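Local coordinates for iron binding protein FbpA (Mannheimia haemolytica, PDB 1Q35) that binds ferric iron in the periplasm and probably delivers it for uptake into the cell, at residues A[75-84]-A[247-255]. Numbering follows the deposited sequence.
Sequences IDSKVLEKNI and VKLIEYLSG
Helix 78-83 runs nearly parallel to the 247-254 part of helix 243-254, their axes 9.2 Å apart and inclined by 20°, and Leu80 faces Glu251. Ser77 is the N-cap of helix 78-83. Its OG accepts from Leu80 N in a nearly straight bond (170°) and donates to Glu251 OE1 over a short 2.5 Å, meeting the anti lone pair of that oxygen. Glu251 gets there with an extended chain beyond CG, which crosses the side chain of Val79 at about a right angle. Lys78 NZ is 4.4 Å from Glu251 OE1, beyond a salt bridge. A water bridges them, accepting from NZ and donating to OE1, and the opposite charges probably attract. Both helices lie on the sheet of one lobe of a periplasmic binding protein fold, Leu80 on Phe96 and Ile250 on Val234 and Ile236. On that side Leu80 CD1 meets Ile250 CD1 at 3.6 Å, and Ile75 CG2 meets Val247 CG2 at 4.0 Å. Ile75 also touches Phe96 and Ile236. Near the C-terminal ends, Asn83 ND2 donates to Ser254 OG at 3.0 Å, with OG almost in the amide plane. Ser254 OG in turn donates to Glu251 O at 2.8 Å. Lys272 NZ hydrogen-bonds to Asn83 OD1, and both ends of the amide are thus held.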
loop_
_atom_site.group_PDB
_atom_site.type_symbol
_atom_site.label_atom_id
_atom_site.label_comp_id
_atom_site.label_asym_id
_atom_site.label_seq_id
_atom_site.Cartn_x
_atom_site.Cartn_y
_atom_site.Cartn_z
ATOM N N ILE A 75 -0.641 -22.493 1.187
ATOM C CA ILE A 75 -1.177 -22.786 -0.132
ATOM C C ILE A 75 -0.026 -23.117 -1.067
ATOM O O ILE A 75 0.848 -22.283 -1.320
ATOM C CB ILE A 75 -1.961 -21.577 -0.684
ATOM C CG1 ILE A 75 -3.067 -21.144 0.287
ATOM C CG2 ILE A 75 -2.523 -21.894 -2.066
ATOM C CD1 ILE A 75 -4.162 -22.179 0.512
ATOM N N ASP A 76 -0.034 -24.345 -1.576
ATOM C CA ASP A 76 0.984 -24.826 -2.492
ATOM C C ASP A 76 0.335 -24.962 -3.865
ATOM O O ASP A 76 -0.400 -25.913 -4.123
ATOM C CB ASP A 76 1.518 -26.170 -1.990
ATOM C CG ASP A 76 2.625 -26.738 -2.863
ATOM O OD1 ASP A 76 3.172 -26.014 -3.724
ATOM O OD2 ASP A 76 3.021 -27.919 -2.742
ATOM N N SER A 77 0.606 -23.987 -4.729
ATOM C CA SER A 77 0.000 -23.887 -6.050
ATOM C C SER A 77 1.082 -23.669 -7.101
ATOM O O SER A 77 1.896 -22.760 -6.972
ATOM C CB SER A 77 -0.976 -22.706 -6.084
ATOM O OG SER A 77 -1.294 -22.346 -7.415
ATOM N N LYS A 78 1.081 -24.498 -8.139
ATOM C CA LYS A 78 2.010 -24.345 -9.260
ATOM C C LYS A 78 1.734 -23.052 -10.026
ATOM O O LYS A 78 2.646 -22.463 -10.600
ATOM C CB LYS A 78 1.933 -25.525 -10.248
ATOM C CG LYS A 78 1.463 -26.879 -9.691
ATOM C CD LYS A 78 0.090 -27.285 -10.250
ATOM C CE LYS A 78 -1.045 -26.356 -9.805
ATOM N NZ LYS A 78 -1.301 -26.420 -8.342
ATOM N N VAL A 79 0.468 -22.639 -10.053
ATOM C CA VAL A 79 0.066 -21.406 -10.730
ATOM C C VAL A 79 0.645 -20.180 -10.015
ATOM O O VAL A 79 1.210 -19.297 -10.659
ATOM C CB VAL A 79 -1.473 -21.296 -10.830
ATOM C CG1 VAL A 79 -1.894 -19.927 -11.383
ATOM C CG2 VAL A 79 -2.032 -22.427 -11.695
ATOM N N LEU A 80 0.524 -20.135 -8.690
ATOM C CA LEU A 80 1.087 -19.031 -7.905
ATOM C C LEU A 80 2.611 -19.018 -7.994
ATOM O O LEU A 80 3.229 -17.956 -8.037
ATOM C CB LEU A 80 0.650 -19.123 -6.437
ATOM C CG LEU A 80 -0.850 -19.031 -6.145
ATOM C CD1 LEU A 80 -1.120 -19.179 -4.658
ATOM C CD2 LEU A 80 -1.433 -17.720 -6.665
ATOM N N GLU A 81 3.215 -20.202 -8.039
ATOM C CA GLU A 81 4.662 -20.321 -8.159
ATOM C C GLU A 81 5.172 -19.712 -9.466
ATOM O O GLU A 81 6.189 -19.023 -9.479
ATOM C CB GLU A 81 5.072 -21.794 -8.083
ATOM C CG GLU A 81 6.570 -22.029 -8.139
ATOM C CD GLU A 81 6.931 -23.490 -7.968
ATOM O OE1 GLU A 81 7.581 -23.825 -6.957
ATOM O OE2 GLU A 81 6.563 -24.297 -8.847
ATOM N N LYS A 82 4.452 -19.974 -10.552
ATOM C CA LYS A 82 4.821 -19.507 -11.883
ATOM C C LYS A 82 4.584 -18.007 -12.038
ATOM O O LYS A 82 5.396 -17.298 -12.637
ATOM C CB LYS A 82 4.007 -20.257 -12.942
ATOM C CG LYS A 82 4.408 -19.961 -14.384
ATOM C CD LYS A 82 3.492 -20.668 -15.376
ATOM C CE LYS A 82 3.695 -20.159 -16.799
ATOM N NZ LYS A 82 2.662 -19.162 -17.188
ATOM N N ASN A 83 3.474 -17.529 -11.482
ATOM C CA ASN A 83 3.010 -16.163 -11.724
ATOM C C ASN A 83 3.641 -15.122 -10.807
ATOM O O ASN A 83 3.913 -14.006 -11.244
ATOM C CB ASN A 83 1.487 -16.091 -11.598
ATOM C CG ASN A 83 0.770 -16.727 -12.773
ATOM O OD1 ASN A 83 1.361 -16.957 -13.831
ATOM N ND2 ASN A 83 -0.513 -17.008 -12.598
ATOM N N ILE A 84 3.861 -15.477 -9.546
ATOM C CA ILE A 84 4.355 -14.531 -8.547
ATOM C C ILE A 84 5.831 -14.805 -8.262
ATOM O O ILE A 84 6.168 -15.886 -7.775
ATOM C CB ILE A 84 3.537 -14.634 -7.235
ATOM C CG1 ILE A 84 2.039 -14.450 -7.519
ATOM C CG2 ILE A 84 4.048 -13.606 -6.217
ATOM C CD1 ILE A 84 1.138 -14.644 -6.307
ATOM N N VAL A 247 -8.579 -20.723 -3.554
ATOM C CA VAL A 247 -7.344 -20.925 -4.296
ATOM C C VAL A 247 -7.539 -20.486 -5.745
ATOM O O VAL A 247 -6.670 -19.823 -6.310
ATOM C CB VAL A 247 -6.859 -22.388 -4.221
ATOM C CG1 VAL A 247 -5.728 -22.647 -5.205
ATOM C CG2 VAL A 247 -6.404 -22.709 -2.809
ATOM N N LYS A 248 -8.677 -20.821 -6.344
ATOM C CA LYS A 248 -8.952 -20.385 -7.711
ATOM C C LYS A 248 -8.988 -18.857 -7.827
ATOM O O LYS A 248 -8.529 -18.307 -8.824
ATOM C CB LYS A 248 -10.248 -21.006 -8.231
ATOM C CG LYS A 248 -10.089 -22.485 -8.586
ATOM C CD LYS A 248 -11.395 -23.133 -9.011
ATOM C CE LYS A 248 -11.176 -24.584 -9.431
ATOM N NZ LYS A 248 -12.410 -25.412 -9.317
ATOM N N LEU A 249 -9.513 -18.181 -6.810
ATOM C CA LEU A 249 -9.536 -16.717 -6.804
ATOM C C LEU A 249 -8.126 -16.129 -6.760
ATOM O O LEU A 249 -7.807 -15.241 -7.554
ATOM C CB LEU A 249 -10.371 -16.175 -5.645
ATOM C CG LEU A 249 -10.358 -14.647 -5.485
ATOM C CD1 LEU A 249 -10.792 -13.933 -6.761
ATOM C CD2 LEU A 249 -11.236 -14.232 -4.339
ATOM N N ILE A 250 -7.273 -16.607 -5.860
ATOM C CA ILE A 250 -5.948 -16.005 -5.754
ATOM C C ILE A 250 -5.076 -16.377 -6.956
ATOM O O ILE A 250 -4.284 -15.562 -7.416
ATOM C CB ILE A 250 -5.276 -16.267 -4.374
ATOM C CG1 ILE A 250 -4.863 -17.721 -4.169
ATOM C CG2 ILE A 250 -6.202 -15.837 -3.252
ATOM C CD1 ILE A 250 -3.998 -17.902 -2.944
ATOM N N GLU A 251 -5.267 -17.576 -7.505
ATOM C CA GLU A 251 -4.625 -17.952 -8.760
ATOM C C GLU A 251 -5.071 -17.032 -9.897
ATOM O O GLU A 251 -4.253 -16.597 -10.702
ATOM C CB GLU A 251 -4.925 -19.418 -9.103
ATOM C CG GLU A 251 -4.175 -20.401 -8.212
ATOM C CD GLU A 251 -4.537 -21.861 -8.446
ATOM O OE1 GLU A 251 -3.716 -22.726 -8.085
ATOM O OE2 GLU A 251 -5.632 -22.145 -8.972
ATOM N N TYR A 252 -6.361 -16.726 -9.944
ATOM C CA TYR A 252 -6.901 -15.814 -10.952
ATOM C C TYR A 252 -6.286 -14.419 -10.821
ATOM O O TYR A 252 -5.888 -13.815 -11.817
ATOM C CB TYR A 252 -8.423 -15.703 -10.834
ATOM C CG TYR A 252 -9.056 -14.866 -11.927
ATOM C CD1 TYR A 252 -9.210 -13.491 -11.778
ATOM C CD2 TYR A 252 -9.488 -15.450 -13.113
ATOM C CE1 TYR A 252 -9.780 -12.718 -12.780
ATOM C CE2 TYR A 252 -10.062 -14.689 -14.121
ATOM C CZ TYR A 252 -10.208 -13.323 -13.946
ATOM O OH TYR A 252 -10.773 -12.565 -14.945
ATOM N N LEU A 253 -6.210 -13.914 -9.595
ATOM C CA LEU A 253 -5.679 -12.570 -9.360
ATOM C C LEU A 253 -4.193 -12.479 -9.712
ATOM O O LEU A 253 -3.704 -11.388 -10.025
ATOM C CB LEU A 253 -5.931 -12.122 -7.915
ATOM C CG LEU A 253 -7.404 -11.902 -7.558
ATOM C CD1 LEU A 253 -7.572 -11.638 -6.072
ATOM C CD2 LEU A 253 -8.027 -10.772 -8.376
ATOM N N SER A 254 -3.490 -13.611 -9.688
ATOM C CA SER A 254 -2.074 -13.673 -10.052
ATOM C C SER A 254 -1.814 -13.797 -11.559
ATOM O O SER A 254 -0.678 -13.642 -11.997
ATOM C CB SER A 254 -1.395 -14.849 -9.334
ATOM O OG SER A 254 -1.613 -16.088 -10.004
ATOM N N GLY A 255 -2.856 -14.094 -12.333
ATOM C CA GLY A 255 -2.706 -14.404 -13.747
ATOM C C GLY A 255 -2.626 -13.200 -14.668
ATOM O O GLY A 255 -2.800 -12.055 -14.253
HETATM O O HOH W 1 -3.654 -25.311 -7.203
#